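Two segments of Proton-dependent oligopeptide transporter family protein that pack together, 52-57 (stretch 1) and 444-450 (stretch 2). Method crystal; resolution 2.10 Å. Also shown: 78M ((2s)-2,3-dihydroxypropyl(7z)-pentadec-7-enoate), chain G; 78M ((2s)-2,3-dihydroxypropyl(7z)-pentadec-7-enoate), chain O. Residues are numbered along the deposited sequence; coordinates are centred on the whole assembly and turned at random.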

ATOM      1  N   HIS A  52      -1.167  -1.944  11.042  1.00 21.32           N
ATOM      2  CA  HIS A  52      -1.690  -0.971  10.103  1.00 20.80           C
ATOM      3  C   HIS A  52      -0.997   0.394  10.260  1.00 27.28           C
ATOM      4  O   HIS A  52      -0.833   1.078   9.252  1.00 27.60           O
ATOM      5  CB  HIS A  52      -3.229  -0.922  10.187  1.00 20.54           C
ATOM      6  CG  HIS A  52      -3.824  -2.205   9.693  1.00 23.30           C
ATOM      7  ND1 HIS A  52      -3.861  -2.508   8.335  1.00 24.47           N
ATOM      8  CD2 HIS A  52      -4.336  -3.250  10.383  1.00 24.86           C
ATOM      9  CE1 HIS A  52      -4.339  -3.738   8.251  1.00 24.00           C
ATOM     10  NE2 HIS A  52      -4.673  -4.211   9.449  1.00 24.88           N
ATOM     11  N   SER A  53      -0.499   0.744  11.475  1.00 24.07           N
ATOM     12  CA  SER A  53       0.304   1.974  11.663  1.00 23.95           C
ATOM     13  C   SER A  53       1.652   1.804  10.935  1.00 27.54           C
ATOM     14  O   SER A  53       2.135   2.738  10.292  1.00 27.40           O
ATOM     15  CB  SER A  53       0.558   2.249  13.148  1.00 24.89           C
ATOM     16  OG  SER A  53      -0.657   2.649  13.746  1.00 28.10           O
ATOM     17  N   PHE A  54       2.251   0.614  11.054  1.00 23.71           N
ATOM     18  CA  PHE A  54       3.489   0.226  10.360  1.00 23.57           C
ATOM     19  C   PHE A  54       3.308   0.347   8.813  1.00 28.36           C
ATOM     20  O   PHE A  54       4.149   0.945   8.147  1.00 26.42           O
ATOM     21  CB  PHE A  54       3.878  -1.220  10.749  1.00 24.15           C
ATOM     22  CG  PHE A  54       5.020  -1.791   9.953  1.00 25.04           C
ATOM     23  CD1 PHE A  54       6.336  -1.420  10.226  1.00 27.97           C
ATOM     24  CD2 PHE A  54       4.788  -2.705   8.933  1.00 25.63           C
ATOM     25  CE1 PHE A  54       7.396  -1.952   9.488  1.00 27.89           C
ATOM     26  CE2 PHE A  54       5.846  -3.219   8.176  1.00 27.83           C
ATOM     27  CZ  PHE A  54       7.140  -2.839   8.455  1.00 26.32           C
ATOM     28  N   MET A  55       2.209  -0.232   8.261  1.00 26.02           N
ATOM     29  CA  MET A  55       1.863  -0.149   6.832  1.00 25.01           C
ATOM     30  C   MET A  55       1.707   1.324   6.392  1.00 27.97           C
ATOM     31  O   MET A  55       2.155   1.700   5.308  1.00 26.67           O
ATOM     32  CB  MET A  55       0.600  -0.962   6.526  1.00 27.16           C
ATOM     33  CG  MET A  55       0.830  -2.492   6.594  1.00 30.54           C
ATOM     34  SD  MET A  55       2.242  -3.054   5.583  1.00 35.03           S
ATOM     35  CE  MET A  55       1.576  -2.801   3.966  1.00 31.20           C
ATOM     36  N   ILE A  56       1.117   2.156   7.263  1.00 24.64           N
ATOM     37  CA  ILE A  56       0.970   3.591   7.003  1.00 24.41           C
ATOM     38  C   ILE A  56       2.350   4.233   6.781  1.00 28.08           C
ATOM     39  O   ILE A  56       2.534   4.904   5.775  1.00 28.49           O
ATOM     40  CB  ILE A  56       0.127   4.284   8.098  1.00 27.40           C
ATOM     41  CG1 ILE A  56      -1.366   4.079   7.780  1.00 27.85           C
ATOM     42  CG2 ILE A  56       0.469   5.786   8.192  1.00 28.09           C
ATOM     43  CD1 ILE A  56      -2.314   4.331   8.879  1.00 33.04           C
ATOM     44  N   GLY A  57       3.309   3.948   7.667  1.00 23.71           N
ATOM     45  CA  GLY A  57       4.667   4.470   7.557  1.00 23.37           C
ATOM     46  C   GLY A  57       5.370   4.002   6.304  1.00 26.76           C
ATOM     47  O   GLY A  57       6.009   4.797   5.605  1.00 25.51           O
ATOM     48  N   GLY A 444      -6.007   3.698   2.745  1.00 24.25           N
ATOM     49  CA  GLY A 444      -6.763   2.479   3.025  1.00 24.02           C
ATOM     50  C   GLY A 444      -6.467   1.909   4.414  1.00 28.20           C
ATOM     51  O   GLY A 444      -7.376   1.437   5.107  1.00 27.29           O
ATOM     52  N   ASN A 445      -5.195   1.982   4.858  1.00 23.97           N
ATOM     53  CA  ASN A 445      -4.791   1.532   6.191  1.00 23.20           C
ATOM     54  C   ASN A 445      -5.325   2.448   7.281  1.00 28.41           C
ATOM     55  O   ASN A 445      -5.661   1.955   8.352  1.00 28.59           O
ATOM     56  CB  ASN A 445      -3.269   1.311   6.291  1.00 22.20           C
ATOM     57  CG  ASN A 445      -2.872   0.021   5.636  1.00 37.43           C
ATOM     58  OD1 ASN A 445      -2.828  -1.033   6.269  1.00 28.47           O
ATOM     59  ND2 ASN A 445      -2.702   0.046   4.332  1.00 25.51           N
ATOM     60  N   LEU A 446      -5.503   3.757   6.981  1.00 26.39           N
ATOM     61  CA  LEU A 446      -6.107   4.697   7.916  1.00 26.79           C
ATOM     62  C   LEU A 446      -7.546   4.257   8.204  1.00 32.96           C
ATOM     63  O   LEU A 446      -7.944   4.290   9.377  1.00 31.73           O
ATOM     64  CB  LEU A 446      -6.084   6.159   7.395  1.00 26.76           C
ATOM     65  CG  LEU A 446      -6.971   7.191   8.131  1.00 30.86           C
ATOM     66  CD1 LEU A 446      -6.527   7.409   9.600  1.00 29.58           C
ATOM     67  CD2 LEU A 446      -7.058   8.532   7.356  1.00 32.31           C
ATOM     68  N   TRP A 447      -8.318   3.835   7.153  1.00 28.13           N
ATOM     69  CA  TRP A 447      -9.708   3.413   7.378  1.00 28.62           C
ATOM     70  C   TRP A 447      -9.796   2.241   8.365  1.00 31.53           C
ATOM     71  O   TRP A 447     -10.783   2.143   9.087  1.00 31.30           O
ATOM     72  CB  TRP A 447     -10.463   3.094   6.068  1.00 26.90           C
ATOM     73  CG  TRP A 447     -10.436   4.155   4.995  1.00 27.63           C
ATOM     74  CD1 TRP A 447     -10.298   3.945   3.657  1.00 30.01           C
ATOM     75  CD2 TRP A 447     -10.544   5.580   5.170  1.00 28.12           C
ATOM     76  NE1 TRP A 447     -10.336   5.141   2.981  1.00 29.92           N
ATOM     77  CE2 TRP A 447     -10.488   6.162   3.884  1.00 31.87           C
ATOM     78  CE3 TRP A 447     -10.717   6.421   6.285  1.00 30.44           C
ATOM     79  CZ2 TRP A 447     -10.584   7.544   3.681  1.00 31.65           C
ATOM     80  CZ3 TRP A 447     -10.796   7.792   6.087  1.00 33.32           C
ATOM     81  CH2 TRP A 447     -10.705   8.342   4.798  1.00 33.91           C
ATOM     82  N   VAL A 448      -8.776   1.346   8.374  1.00 27.81           N
ATOM     83  CA  VAL A 448      -8.724   0.204   9.298  1.00 26.73           C
ATOM     84  C   VAL A 448      -8.511   0.757  10.720  1.00 30.90           C
ATOM     85  O   VAL A 448      -9.233   0.375  11.643  1.00 31.34           O
ATOM     86  CB  VAL A 448      -7.622  -0.824   8.930  1.00 29.72           C
ATOM     87  CG1 VAL A 448      -7.604  -1.986   9.929  1.00 28.62           C
ATOM     88  CG2 VAL A 448      -7.770  -1.333   7.498  1.00 28.60           C
ATOM     89  N   LEU A 449      -7.523   1.665  10.893  1.00 27.33           N
ATOM     90  CA  LEU A 449      -7.247   2.290  12.191  1.00 27.98           C
ATOM     91  C   LEU A 449      -8.481   2.993  12.738  1.00 33.43           C
ATOM     92  O   LEU A 449      -8.796   2.834  13.922  1.00 33.68           O
ATOM     93  CB  LEU A 449      -6.097   3.290  12.095  1.00 27.55           C
ATOM     94  CG  LEU A 449      -4.686   2.763  11.780  1.00 29.40           C
ATOM     95  CD1 LEU A 449      -3.656   3.877  12.016  1.00 28.44           C
ATOM     96  CD2 LEU A 449      -4.329   1.546  12.666  1.00 26.45           C
ATOM     97  N   LEU A 450      -9.221   3.712  11.864  1.00 30.94           N
ATOM     98  CA  LEU A 450     -10.448   4.423  12.250  1.00 32.86           C
ATOM     99  C   LEU A 450     -11.550   3.480  12.694  1.00 38.26           C
ATOM    100  O   LEU A 450     -12.261   3.789  13.648  1.00 36.86           O
ATOM    101  CB  LEU A 450     -10.941   5.364  11.142  1.00 33.20           C
ATOM    102  CG  LEU A 450     -10.232   6.726  11.061  1.00 37.97           C
ATOM    103  CD1 LEU A 450     -10.794   7.571   9.909  1.00 37.88           C
ATOM    104  CD2 LEU A 450     -10.333   7.507  12.385  1.00 39.62           C
TER
HETATM  105  O21 78M G 606      -2.855   2.043  21.217  1.00 68.54           O
HETATM  106  C20 78M G 606      -1.522   2.398  21.562  1.00 70.07           C
HETATM  107  C18 78M G 606      -0.537   1.760  20.609  1.00 71.26           C
HETATM  108  O19 78M G 606      -0.420   0.361  20.881  1.00 69.21           O
HETATM  109  C17 78M G 606       0.833   2.403  20.655  1.00 73.95           C
HETATM  110  O2  78M G 606       1.229   2.665  19.284  1.00 74.17           O
HETATM  111  C1  78M G 606       1.963   1.747  18.641  1.00 71.96           C
HETATM  112  O1  78M G 606       2.207   0.656  19.077  1.00 74.47           O
HETATM  113  C2  78M G 606       2.407   2.246  17.299  1.00 67.52           C
HETATM  114  C3  78M G 606       3.765   1.727  16.853  1.00 62.63           C
HETATM  115  C4  78M G 606       3.832   1.575  15.348  1.00 59.99           C
HETATM  116  C5  78M G 606       5.229   1.521  14.771  1.00 58.49           C
HETATM  117  C6  78M G 606       5.283   1.857  13.282  1.00 58.40           C
HETATM  118  C7  78M G 606       5.315   3.328  13.015  1.00 59.46           C
HETATM  119  C8  78M G 606       5.394   3.909  11.832  1.00 59.18           C
HETATM  120  C9  78M G 606       5.450   5.382  11.576  1.00 59.20           C
HETATM  121  C10 78M G 606       4.113   5.978  11.159  1.00 58.75           C
HETATM  122  C11 78M G 606       4.231   7.332  10.476  1.00 57.67           C
HETATM  123  C12 78M G 606       2.891   7.891  10.053  1.00 56.44           C
HETATM  124  C13 78M G 606       2.941   9.068   9.101  1.00 55.47           C
HETATM  125  C15 78M G 606       1.555  10.714   7.777  1.00 58.35           C
HETATM  126  C14 78M G 606       1.573   9.431   8.564  1.00 56.08           C
HETATM  127  O21 78M O 614     -13.822  14.566 -11.812  1.00 83.47           O
HETATM  128  C20 78M O 614     -12.746  15.350 -11.323  1.00 84.03           C
HETATM  129  C18 78M O 614     -12.970  15.750  -9.884  1.00 85.43           C
HETATM  130  O19 78M O 614     -14.190  16.484  -9.761  1.00 87.76           O
HETATM  131  C17 78M O 614     -11.828  16.564  -9.327  1.00 86.92           C
HETATM  132  O2  78M O 614     -11.946  16.480  -7.888  1.00 88.32           O
HETATM  133  C1  78M O 614     -10.896  16.854  -7.146  1.00 89.09           C
HETATM  134  O1  78M O 614      -9.920  17.406  -7.587  1.00 89.50           O
HETATM  135  C2  78M O 614     -11.088  16.483  -5.705  1.00 89.28           C
HETATM  136  C3  78M O 614     -10.047  15.494  -5.196  1.00 88.35           C
HETATM  137  C4  78M O 614     -10.634  14.433  -4.275  1.00 88.15           C
HETATM  138  C5  78M O 614     -10.133  14.481  -2.841  1.00 88.50           C
HETATM  139  C6  78M O 614      -8.756  13.843  -2.617  1.00 88.16           C
HETATM  140  C7  78M O 614      -8.851  12.505  -1.959  1.00 87.45           C
HETATM  141  C8  78M O 614      -8.485  12.200  -0.725  1.00 86.93           C
HETATM  142  C9  78M O 614      -8.593  10.849  -0.080  1.00 85.51           C
HETATM  143  C10 78M O 614      -9.955  10.663   0.597  1.00 86.00           C
HETATM  144  C11 78M O 614     -10.637   9.339   0.297  1.00 84.24           C
HETATM  145  C12 78M O 614     -12.158   9.431   0.305  1.00 83.89           C
HETATM  146  C13 78M O 614     -12.897   8.180  -0.153  1.00 81.29           C
HETATM  147  C15 78M O 614     -14.010   6.028   0.516  1.00 77.48           C
HETATM  148  C14 78M O 614     -13.021   7.093   0.899  1.00 78.32           C

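Two roughly antiparallel helical segments, far apart in sequence, pack through a small, mostly apolar interface built around one buried histidine–asparagine hydrogen bond. The axes approach to 9.0 Å with an angle of 156° between their N-to-C directions, and the two stretches bury 361 Å² between them. The backbones come nearest at His52 and Asn445, whose CA atoms lie 5.6 Å apart. Within each helix, i to i+4 hydrogen bonds, such as Ile56 N to His52 O (3.0 Å) and Leu450 N to Leu446 O (2.9 Å), occupy main-chain polar groups, and the contact between the helices is made largely by side chains.

Both His52 and Asn445 direct their CA-to-CB bonds toward the opposing helix. His52 ND1 donates to Asn445 OD1 at 2.7 Å, with an N-H...O angle of 170°, so the bond is short and almost linear. The carbonyl oxygen sits at the edge of the imidazole, near the ring plane, where the ND1 hydrogen lies. His52 NE2 and Asn445 ND2 are hydrogen-bonded elsewhere in the structure, so the polar ends of this buried pair are satisfied. Val448 covers one face of the same ring: its CG1 lies 3.7 Å from the His52 ring centroid and 16° off the normal, a CH-pi contact that adds apolar packing to the polar bond.

Beside this pair, Ile56 and Leu449 both leave their backbones sideways, but their ends come nearer the partner helix and meet at 3.4 Å between Ile56 CD1 and Leu449 CD1. The Ile56 chain also packs along Asn445, with Ile56 CG1 3.7 Å from Asn445 CB. Leu449 reaches back to the histidine, its CD2 lying 3.7 Å from His52 CB. Ile56 also touches lipid, its CG2 lying 3.7 Å from C12 of 78M (chain G).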